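PDB 4QI8: lytic polysaccharide monooxygenase from Neurospora crassa, which probably cleaves cellulose chains oxidatively at their glycosidic bonds, using an active-site copper that must first be reduced, with O2 or H2O2 as cosubstrate. Local coordinates for residues G59-Y64 and P124-S129; P68-P73 and W115-K120; Y136-E141 and A161-T166. All blocks are in the same frame, centred on the assembly; numbering follows the deposited sequence. Where two conformers were deposited one is given.

Contact 1: G59-Y64 and P124-S129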
loop_
_atom_site.group_PDB
_atom_site.type_symbol
_atom_site.label_atom_id
_atom_site.label_comp_id
_atom_site.label_asym_id
_atom_site.label_seq_id
_atom_site.Cartn_x
_atom_site.Cartn_y
_atom_site.Cartn_z
ATOM N N GLY A 59 10.434 6.931 12.158
ATOM C CA GLY A 59 10.064 8.288 12.510
ATOM C C GLY A 59 10.302 9.291 11.399
ATOM O O GLY A 59 9.967 10.464 11.551
ATOM N N THR A 60 10.878 8.841 10.289
ATOM C CA THR A 60 11.116 9.726 9.151
ATOM C C THR A 60 10.100 9.471 8.044
ATOM O O THR A 60 9.308 8.527 8.108
ATOM C CB THR A 60 12.540 9.565 8.583
ATOM O OG1 THR A 60 12.682 8.275 7.980
ATOM C CG2 THR A 60 13.591 9.736 9.677
ATOM N N THR A 61 10.133 10.346 7.048
ATOM C CA THR A 61 9.230 10.292 5.915
ATOM C C THR A 61 10.018 9.971 4.669
ATOM O O THR A 61 10.971 10.673 4.334
ATOM C CB THR A 61 8.554 11.643 5.692
ATOM O OG1 THR A 61 7.743 11.959 6.824
ATOM C CG2 THR A 61 7.676 11.621 4.451
ATOM N N ILE A 62 9.598 8.928 3.969
ATOM C CA ILE A 62 10.211 8.562 2.704
ATOM C C ILE A 62 9.205 8.821 1.598
ATOM O O ILE A 62 8.117 9.339 1.845
ATOM C CB ILE A 62 10.689 7.110 2.719
ATOM C CG1 ILE A 62 9.521 6.146 2.936
ATOM C CG2 ILE A 62 11.724 6.930 3.821
ATOM C CD1 ILE A 62 9.916 4.681 2.914
ATOM N N THR A 63 9.568 8.484 0.375
ATOM C CA THR A 63 8.716 8.827 -0.750
ATOM C C THR A 63 8.475 7.580 -1.590
ATOM O O THR A 63 9.422 6.892 -1.936
ATOM C CB THR A 63 9.360 9.945 -1.605
ATOM O OG1 THR A 63 9.589 11.109 -0.801
ATOM C CG2 THR A 63 8.464 10.318 -2.764
ATOM N N TYR A 64 7.205 7.298 -1.886
ATOM C CA TYR A 64 6.828 6.204 -2.779
ATOM C C TYR A 64 6.372 6.826 -4.093
ATOM O O TYR A 64 5.470 7.663 -4.105
ATOM C CB TYR A 64 5.711 5.346 -2.160
ATOM C CG TYR A 64 5.863 3.858 -2.382
ATOM C CD1 TYR A 64 5.913 3.328 -3.663
ATOM C CD2 TYR A 64 5.947 2.973 -1.314
ATOM C CE1 TYR A 64 6.057 1.952 -3.864
ATOM C CE2 TYR A 64 6.089 1.610 -1.514
ATOM C CZ TYR A 64 6.133 1.099 -2.787
ATOM O OH TYR A 64 6.251 -0.261 -2.955
ATOM N N PRO A 124 4.442 11.054 0.224
ATOM C CA PRO A 124 5.232 10.960 1.446
ATOM C C PRO A 124 4.624 9.928 2.366
ATOM O O PRO A 124 3.414 9.938 2.604
ATOM C CB PRO A 124 5.101 12.355 2.051
ATOM C CG PRO A 124 3.769 12.825 1.600
ATOM C CD PRO A 124 3.612 12.270 0.210
ATOM N N VAL A 125 5.462 9.034 2.861
ATOM C CA VAL A 125 5.026 7.960 3.733
ATOM C C VAL A 125 5.753 8.119 5.051
ATOM O O VAL A 125 6.970 7.975 5.119
ATOM C CB VAL A 125 5.342 6.565 3.140
ATOM C CG1 VAL A 125 4.844 5.480 4.058
ATOM C CG2 VAL A 125 4.735 6.397 1.752
ATOM N N LYS A 126 5.007 8.451 6.096
ATOM C CA LYS A 126 5.602 8.627 7.410
ATOM C C LYS A 126 5.706 7.288 8.135
ATOM O O LYS A 126 4.703 6.622 8.406
ATOM C CB LYS A 126 4.820 9.641 8.253
ATOM C CG LYS A 126 5.463 9.960 9.622
ATOM C CD LYS A 126 6.961 10.355 9.541
ATOM C CE LYS A 126 7.195 11.862 9.639
ATOM N NZ LYS A 126 8.635 12.224 9.412
ATOM N N ILE A 127 6.937 6.895 8.430
ATOM C CA ILE A 127 7.209 5.651 9.135
ATOM C C ILE A 127 7.090 5.906 10.642
ATOM O O ILE A 127 7.767 6.786 11.169
ATOM C CB ILE A 127 8.636 5.154 8.816
ATOM C CG1 ILE A 127 8.839 4.984 7.301
ATOM C CG2 ILE A 127 8.938 3.857 9.550
ATOM C CD1 ILE A 127 7.945 3.933 6.627
ATOM N N PRO A 128 6.227 5.153 11.346
ATOM C CA PRO A 128 6.070 5.378 12.791
ATOM C C PRO A 128 7.385 5.303 13.562
ATOM O O PRO A 128 8.235 4.469 13.268
ATOM C CB PRO A 128 5.145 4.240 13.218
ATOM C CG PRO A 128 4.349 3.944 11.993
ATOM C CD PRO A 128 5.301 4.111 10.859
ATOM N N SER A 129 7.543 6.178 14.551
ATOM C CA SER A 129 8.783 6.248 15.320
ATOM C C SER A 129 8.946 5.071 16.264
ATOM O O SER A 129 10.066 4.706 16.633
ATOM C CB SER A 129 8.825 7.544 16.139
ATOM O OG SER A 129 7.795 7.576 17.118
#
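Ile62 and Val125 face each other as an antiparallel hydrogen-bonded pair where strand 61-67 runs beside strand 122-126, an outer strand of the small three-stranded sheet. Backbone bonds carry most of this contact. Ile62 N donates to Val125 O at 3.0 Å and Val125 N returns the bond to Ile62 O at 2.9 Å. Past the end of the strand, Ile127 N still reaches Thr60 O at 2.9 Å, almost in line with the carbonyl (C=O...N 164°), while Gly59 N makes a weak bond to Ile127 O. Between these bonds, Thr61 CA sends its hydrogen to Val125 O at 3.3 Å.

Polar side-chain chemistry belongs to the face that carries Thr61, Pro124 and Lys126. Lys126 starts with CG anti to the backbone N (chi1 -175°), then bends at its next two torsions, which brings its end across to the loop before the neighbouring strand. Its NZ donates to Gly59 O at 3.1 Å, lying 32° from the carbonyl plane. On the same face the methyl CG2 of Thr61 lies alongside Pro124 CB, 3.6 Å away.

Apolar packing takes the other face. Ile62 CG1 meets Val125 CB at 4.2 Å, and Tyr64 CB touches Val125 CG2 at the same 4.2 Å. From there Tyr64 reaches the second sheet of the sandwich, where its OH is hydrogen-bonded to Ser159, and Ile62 leans on Leu138.

The two strands thus form a two-sided sheet edge: its hydrocarbon face is turned into the core, and the ammonium of Lys126 would probably polarise the Gly59 carbonyl it meets.

Contact 2: P68-P73 and W115-K120; sequences PSVYHP and WSSNGK. With CU (copper (II) ion), chain C.
Pro73 and Trp115 meet with the proline at the pyrrole side of the indole: Pro73 CB lies 3.6 Å from Trp115 NE1, and Pro73 C sits over one ring face, displaced toward the rim. Val70 lies flank-on to the two consecutive turns of 115-120, with CB 3.6 Å from Ser117 O. Its backbone is gripped at both ends, Val70 N donating to Lys120 O at 2.9 Å and Val70 O accepting from Gly119 N at 2.7 Å.

Asn118 has CG anti to its backbone N (chi1 -166°), which swings the amide back to the loop; a chi2 of 24° then leaves OD1 3.7 Å from Tyr71 CA. One water donates to Tyr71 O and, weakly, to this OD1; another joins His72 O to Ser117 OG.

His72 NE2 binds the copper ion at 2.0 Å, and Tyr71 CD1 lies over one face of the imidazole, toward its rim. The Tyr71 OH holds a copper-bound water at 2.6 Å and is also hydrogen-bonded to His1 N, a ligand of the histidine brace.

Backbone bonds and bridging waters thus tie the loop to 115-120 on the side away from the metal, consistent with a firmly held copper ligand.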
loop_
_atom_site.group_PDB
_atom_site.type_symbol
_atom_site.label_atom_id
_atom_site.label_comp_id
_atom_site.label_asym_id
_atom_site.label_seq_id
_atom_site.Cartn_x
_atom_site.Cartn_y
_atom_site.Cartn_z
ATOM N N PRO A 68 2.602 6.471 -14.498
ATOM C CA PRO A 68 2.699 7.937 -14.464
ATOM C C PRO A 68 1.909 8.389 -13.229
ATOM O O PRO A 68 1.750 7.613 -12.292
ATOM C CB PRO A 68 2.006 8.330 -15.792
ATOM C CG PRO A 68 0.910 7.312 -15.900
ATOM C CD PRO A 68 1.567 6.009 -15.441
ATOM N N SER A 69 1.515 9.655 -13.158
ATOM C CA SER A 69 0.826 10.153 -11.980
ATOM C C SER A 69 -0.514 9.446 -11.785
ATOM O O SER A 69 -1.143 9.064 -12.746
ATOM C CB SER A 69 0.568 11.648 -12.129
ATOM O OG SER A 69 1.820 12.334 -12.313
ATOM N N VAL A 70 -0.901 9.288 -10.534
ATOM C CA VAL A 70 -2.199 8.716 -10.190
ATOM C C VAL A 70 -3.309 9.599 -10.753
ATOM O O VAL A 70 -3.291 10.818 -10.567
ATOM C CB VAL A 70 -2.341 8.616 -8.661
ATOM C CG1 VAL A 70 -3.759 8.217 -8.265
ATOM C CG2 VAL A 70 -1.323 7.636 -8.101
ATOM N N TYR A 71 -4.286 8.994 -11.422
ATOM C CA TYR A 71 -5.364 9.779 -12.016
ATOM C C TYR A 71 -6.749 9.174 -11.885
ATOM O O TYR A 71 -7.713 9.801 -12.287
ATOM C CB TYR A 71 -5.071 10.095 -13.482
ATOM C CG TYR A 71 -4.984 8.899 -14.386
ATOM C CD1 TYR A 71 -6.108 8.395 -15.038
ATOM C CD2 TYR A 71 -3.775 8.261 -14.585
ATOM C CE1 TYR A 71 -6.012 7.303 -15.879
ATOM C CE2 TYR A 71 -3.670 7.175 -15.413
ATOM C CZ TYR A 71 -4.789 6.692 -16.057
ATOM O OH TYR A 71 -4.653 5.605 -16.899
ATOM N N HIS A 72 -6.874 7.976 -11.333
ATOM C CA HIS A 72 -8.208 7.467 -11.020
ATOM C C HIS A 72 -8.592 7.971 -9.632
ATOM O O HIS A 72 -7.718 8.166 -8.778
ATOM C CB HIS A 72 -8.268 5.942 -11.047
ATOM C CG HIS A 72 -7.942 5.332 -12.374
ATOM N ND1 HIS A 72 -8.637 5.639 -13.524
ATOM C CD2 HIS A 72 -7.035 4.389 -12.723
ATOM C CE1 HIS A 72 -8.155 4.915 -14.524
ATOM N NE2 HIS A 72 -7.181 4.154 -14.068
ATOM N N PRO A 73 -9.897 8.159 -9.381
ATOM C CA PRO A 73 -10.340 8.616 -8.060
ATOM C C PRO A 73 -10.337 7.480 -7.045
ATOM O O PRO A 73 -10.797 6.378 -7.334
ATOM C CB PRO A 73 -11.767 9.081 -8.325
ATOM C CG PRO A 73 -12.230 8.207 -9.454
ATOM C CD PRO A 73 -11.019 8.033 -10.328
ATOM N N TRP A 115 -10.033 13.801 -4.315
ATOM C CA TRP A 115 -8.973 13.011 -3.720
ATOM C C TRP A 115 -7.649 13.728 -3.897
ATOM O O TRP A 115 -7.269 14.072 -5.018
ATOM C CB TRP A 115 -8.926 11.638 -4.391
ATOM C CG TRP A 115 -10.249 10.906 -4.355
ATOM C CD1 TRP A 115 -11.262 11.002 -5.267
ATOM C CD2 TRP A 115 -10.692 9.962 -3.361
ATOM N NE1 TRP A 115 -12.307 10.180 -4.900
ATOM C CE2 TRP A 115 -11.983 9.537 -3.734
ATOM C CE3 TRP A 115 -10.124 9.448 -2.190
ATOM C CZ2 TRP A 115 -12.712 8.619 -2.979
ATOM C CZ3 TRP A 115 -10.851 8.539 -1.439
ATOM C CH2 TRP A 115 -12.125 8.117 -1.847
ATOM N N SER A 116 -6.936 13.942 -2.797
ATOM C CA SER A 116 -5.636 14.590 -2.858
ATOM C C SER A 116 -4.626 13.766 -3.640
ATOM O O SER A 116 -3.632 14.314 -4.095
ATOM C CB SER A 116 -5.094 14.864 -1.458
ATOM O OG SER A 116 -4.846 13.650 -0.771
ATOM N N SER A 117 -4.869 12.471 -3.814
ATOM C CA SER A 117 -3.946 11.655 -4.598
ATOM C C SER A 117 -4.030 11.964 -6.091
ATOM O O SER A 117 -3.127 11.591 -6.849
ATOM C CB SER A 117 -4.188 10.166 -4.345
ATOM O OG SER A 117 -5.533 9.820 -4.602
ATOM N N ASN A 118 -5.086 12.662 -6.520
ATOM C CA ASN A 118 -5.257 12.975 -7.931
ATOM C C ASN A 118 -4.119 13.834 -8.446
ATOM O O ASN A 118 -3.844 14.915 -7.904
ATOM C CB ASN A 118 -6.558 13.737 -8.153
ATOM C CG ASN A 118 -6.962 13.788 -9.605
ATOM O OD1 ASN A 118 -6.564 12.934 -10.406
ATOM N ND2 ASN A 118 -7.758 14.791 -9.960
ATOM N N GLY A 119 -3.468 13.343 -9.498
ATOM C CA GLY A 119 -2.396 14.066 -10.152
ATOM C C GLY A 119 -1.056 13.953 -9.467
ATOM O O GLY A 119 -0.092 14.584 -9.904
ATOM N N LYS A 120 -0.971 13.159 -8.407
ATOM C CA LYS A 120 0.294 13.011 -7.694
ATOM C C LYS A 120 1.178 11.941 -8.319
ATOM O O LYS A 120 0.703 10.872 -8.722
ATOM C CB LYS A 120 0.066 12.690 -6.217
ATOM C CG LYS A 120 -0.701 13.756 -5.452
ATOM C CD LYS A 120 0.026 15.093 -5.403
ATOM C CE LYS A 120 -0.624 16.036 -4.400
ATOM N NZ LYS A 120 -2.000 16.452 -4.778
HETATM CU CU CU C . -6.256 2.764 -15.182
HETATM O O HOH W 1 0.822 14.851 -12.397
HETATM O O HOH W 2 -9.526 11.540 -10.874
HETATM O O HOH W 3 -6.706 4.051 -17.287
HETATM O O HOH W 4 -7.256 10.078 -6.867
HETATM O O HOH W 5 -8.085 1.882 -15.458
#

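Contact 3: Y136-E141 and A161-T166; sequences YLLRAE and AQLSIT
The beta hairpin of strands 134-144 and 155-166 pairs Tyr136 with Leu163 and Leu138 with Ala161, both as antiparallel hydrogen-bonded pairs. Each pair exchanges two backbone bonds, among them Leu163 N to Tyr136 O and Ala161 N to Leu138 O, both 2.8 Å. In the non-hydrogen-bonded pair between them, Leu137 CA directs its hydrogen at Ala161 O, 3.3 Å off.

Beyond the paired residues, Ile165 crosses the ring of Tyr136 at about a right angle. Its second torsion is extended (chi2 -179°) and carries CD1 over the ring face as a CH-pi contact. The methyl stands 3.8 Å from the ring centroid, 24° off the normal and shifted toward the CD1 side, where Ile165 CD1 and Tyr136 CD1 are 3.5 Å apart. At the far end of the ring, Tyr136 OH bonds to Lys132 O.

Leu138 and Leu163 cross obliquely, with Leu138 CB 3.9 Å from Leu163 CD1. This face of the hairpin looks into the interior of the beta-sandwich characteristic of AA9 enzymes: Tyr64, from the opposing sheet, packs over Leu138 and also reaches Ala161.

On the opposite face, Leu137 and Gln162 run alongside each other in the same direction, with Leu137 CD2 touching Gln162 CG at 4.0 Å. The buried Gln162 amide is well supplied: OE1 accepts from Arg21 NE and Ala50 N, and NE2 donates to Thr53 OG1 and Asn90 OD1. Farther along strand 134-144, Arg139 NH2 makes a salt bridge to Glu141 OE2 at 2.8 Å, arriving from above the carboxylate plane.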
loop_
_atom_site.group_PDB
_atom_site.type_symbol
_atom_site.label_atom_id
_atom_site.label_comp_id
_atom_site.label_asym_id
_atom_site.label_seq_id
_atom_site.Cartn_x
_atom_site.Cartn_y
_atom_site.Cartn_z
ATOM N N TYR A 136 11.452 -4.864 6.848
ATOM C CA TYR A 136 10.020 -4.688 6.636
ATOM C C TYR A 136 9.674 -4.676 5.156
ATOM O O TYR A 136 10.473 -4.226 4.322
ATOM C CB TYR A 136 9.543 -3.339 7.179
ATOM C CG TYR A 136 9.359 -3.227 8.676
ATOM C CD1 TYR A 136 10.450 -3.053 9.527
ATOM C CD2 TYR A 136 8.091 -3.249 9.235
ATOM C CE1 TYR A 136 10.278 -2.925 10.893
ATOM C CE2 TYR A 136 7.904 -3.116 10.598
ATOM C CZ TYR A 136 8.997 -2.942 11.419
ATOM O OH TYR A 136 8.769 -2.819 12.773
ATOM N N LEU A 137 8.458 -5.123 4.842
ATOM C CA LEU A 137 7.833 -4.792 3.580
ATOM C C LEU A 137 6.920 -3.593 3.781
ATOM O O LEU A 137 6.200 -3.513 4.786
ATOM C CB LEU A 137 7.012 -5.965 3.057
ATOM C CG LEU A 137 7.820 -7.232 2.781
ATOM C CD1 LEU A 137 6.899 -8.384 2.395
ATOM C CD2 LEU A 137 8.828 -6.986 1.682
ATOM N N LEU A 138 6.942 -2.686 2.803
ATOM C CA LEU A 138 6.034 -1.551 2.745
ATOM C C LEU A 138 5.157 -1.726 1.520
ATOM O O LEU A 138 5.646 -1.675 0.393
ATOM C CB LEU A 138 6.806 -0.239 2.666
ATOM C CG LEU A 138 5.971 1.026 2.446
ATOM C CD1 LEU A 138 4.997 1.315 3.581
ATOM C CD2 LEU A 138 6.896 2.200 2.228
ATOM N N ARG A 139 3.877 -1.995 1.755
ATOM C CA ARG A 139 2.908 -2.200 0.690
ATOM C C ARG A 139 2.223 -0.881 0.365
ATOM O O ARG A 139 1.658 -0.233 1.246
ATOM C CB ARG A 139 1.875 -3.249 1.119
ATOM C CG ARG A 139 0.735 -3.483 0.147
ATOM C CD ARG A 139 -0.196 -4.557 0.688
ATOM N NE ARG A 139 -1.329 -4.814 -0.198
ATOM C CZ ARG A 139 -2.436 -4.087 -0.228
ATOM N NH1 ARG A 139 -2.583 -3.067 0.612
ATOM N NH2 ARG A 139 -3.400 -4.383 -1.086
ATOM N N ALA A 140 2.265 -0.515 -0.916
ATOM C CA ALA A 140 1.567 0.642 -1.465
ATOM C C ALA A 140 0.358 0.154 -2.230
ATOM O O ALA A 140 0.469 -0.791 -3.008
ATOM C CB ALA A 140 2.479 1.387 -2.418
ATOM N N GLU A 141 -0.779 0.815 -2.041
ATOM C CA GLU A 141 -1.914 0.588 -2.912
ATOM C C GLU A 141 -2.654 1.875 -3.195
ATOM O O GLU A 141 -2.803 2.738 -2.328
ATOM C CB GLU A 141 -2.888 -0.461 -2.371
ATOM C CG GLU A 141 -3.829 0.028 -1.285
ATOM C CD GLU A 141 -4.675 -1.075 -0.667
ATOM O OE1 GLU A 141 -4.933 -0.969 0.552
ATOM O OE2 GLU A 141 -5.025 -2.064 -1.359
ATOM N N ALA A 161 7.746 -2.550 -1.278
ATOM C CA ALA A 161 9.150 -2.196 -1.120
ATOM C C ALA A 161 9.804 -2.957 0.023
ATOM O O ALA A 161 9.155 -3.287 1.014
ATOM C CB ALA A 161 9.283 -0.703 -0.885
ATOM N N GLN A 162 11.094 -3.233 -0.136
ATOM C CA GLN A 162 11.905 -3.835 0.910
ATOM C C GLN A 162 12.670 -2.756 1.652
ATOM O O GLN A 162 13.445 -2.009 1.045
ATOM C CB GLN A 162 12.873 -4.882 0.330
ATOM C CG GLN A 162 12.134 -6.047 -0.318
ATOM C CD GLN A 162 12.997 -7.185 -0.830
ATOM O OE1 GLN A 162 12.480 -8.110 -1.469
ATOM N NE2 GLN A 162 14.302 -7.148 -0.543
ATOM N N LEU A 163 12.442 -2.688 2.962
ATOM C CA LEU A 163 13.077 -1.707 3.848
ATOM C C LEU A 163 13.843 -2.375 4.974
ATOM O O LEU A 163 13.494 -3.464 5.431
ATOM C CB LEU A 163 12.038 -0.795 4.511
ATOM C CG LEU A 163 11.048 -0.069 3.614
ATOM C CD1 LEU A 163 10.151 0.812 4.474
ATOM C CD2 LEU A 163 11.749 0.758 2.539
ATOM N N SER A 164 14.880 -1.690 5.433
ATOM C CA SER A 164 15.522 -1.979 6.709
ATOM C C SER A 164 15.288 -0.763 7.596
ATOM O O SER A 164 15.865 0.295 7.361
ATOM C CB SER A 164 17.010 -2.236 6.516
ATOM O OG SER A 164 17.648 -2.405 7.765
ATOM N N ILE A 165 14.401 -0.908 8.580
ATOM C CA ILE A 165 14.011 0.207 9.433
ATOM C C ILE A 165 14.896 0.195 10.671
ATOM O O ILE A 165 14.995 -0.815 11.368
ATOM C CB ILE A 165 12.511 0.155 9.798
ATOM C CG1 ILE A 165 11.671 0.307 8.521
ATOM C CG2 ILE A 165 12.173 1.244 10.812
ATOM C CD1 ILE A 165 10.154 0.299 8.728
ATOM N N THR A 166 15.561 1.318 10.915
ATOM C CA THR A 166 16.514 1.438 12.008
ATOM C C THR A 166 16.016 2.401 13.077
ATOM O O THR A 166 15.099 3.187 12.851
ATOM C CB THR A 166 17.853 1.965 11.491
ATOM O OG1 THR A 166 17.666 3.282 10.961
ATOM C CG2 THR A 166 18.410 1.057 10.403
#

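How the contacts relate
The three contacts sample both sheets of the sandwich and the copper-bearing end. Contacts 1 and 3, with centres about 10 Å apart, lie on separate sheets that pack face to face: the Tyr64 ring packs on Ala140. The centre of contact 2 is about 19 Å from that of contact 1 and about 22 Å from that of contact 3. Along the chain contact 2 is nested inside the loop closed by contact 1, and contact 3 follows both. Strand 61-67 runs out into the loop that carries the copper ligand His72, and strand 122-126 starts just after the loop that pairs with it, joining sandwich core and active surface.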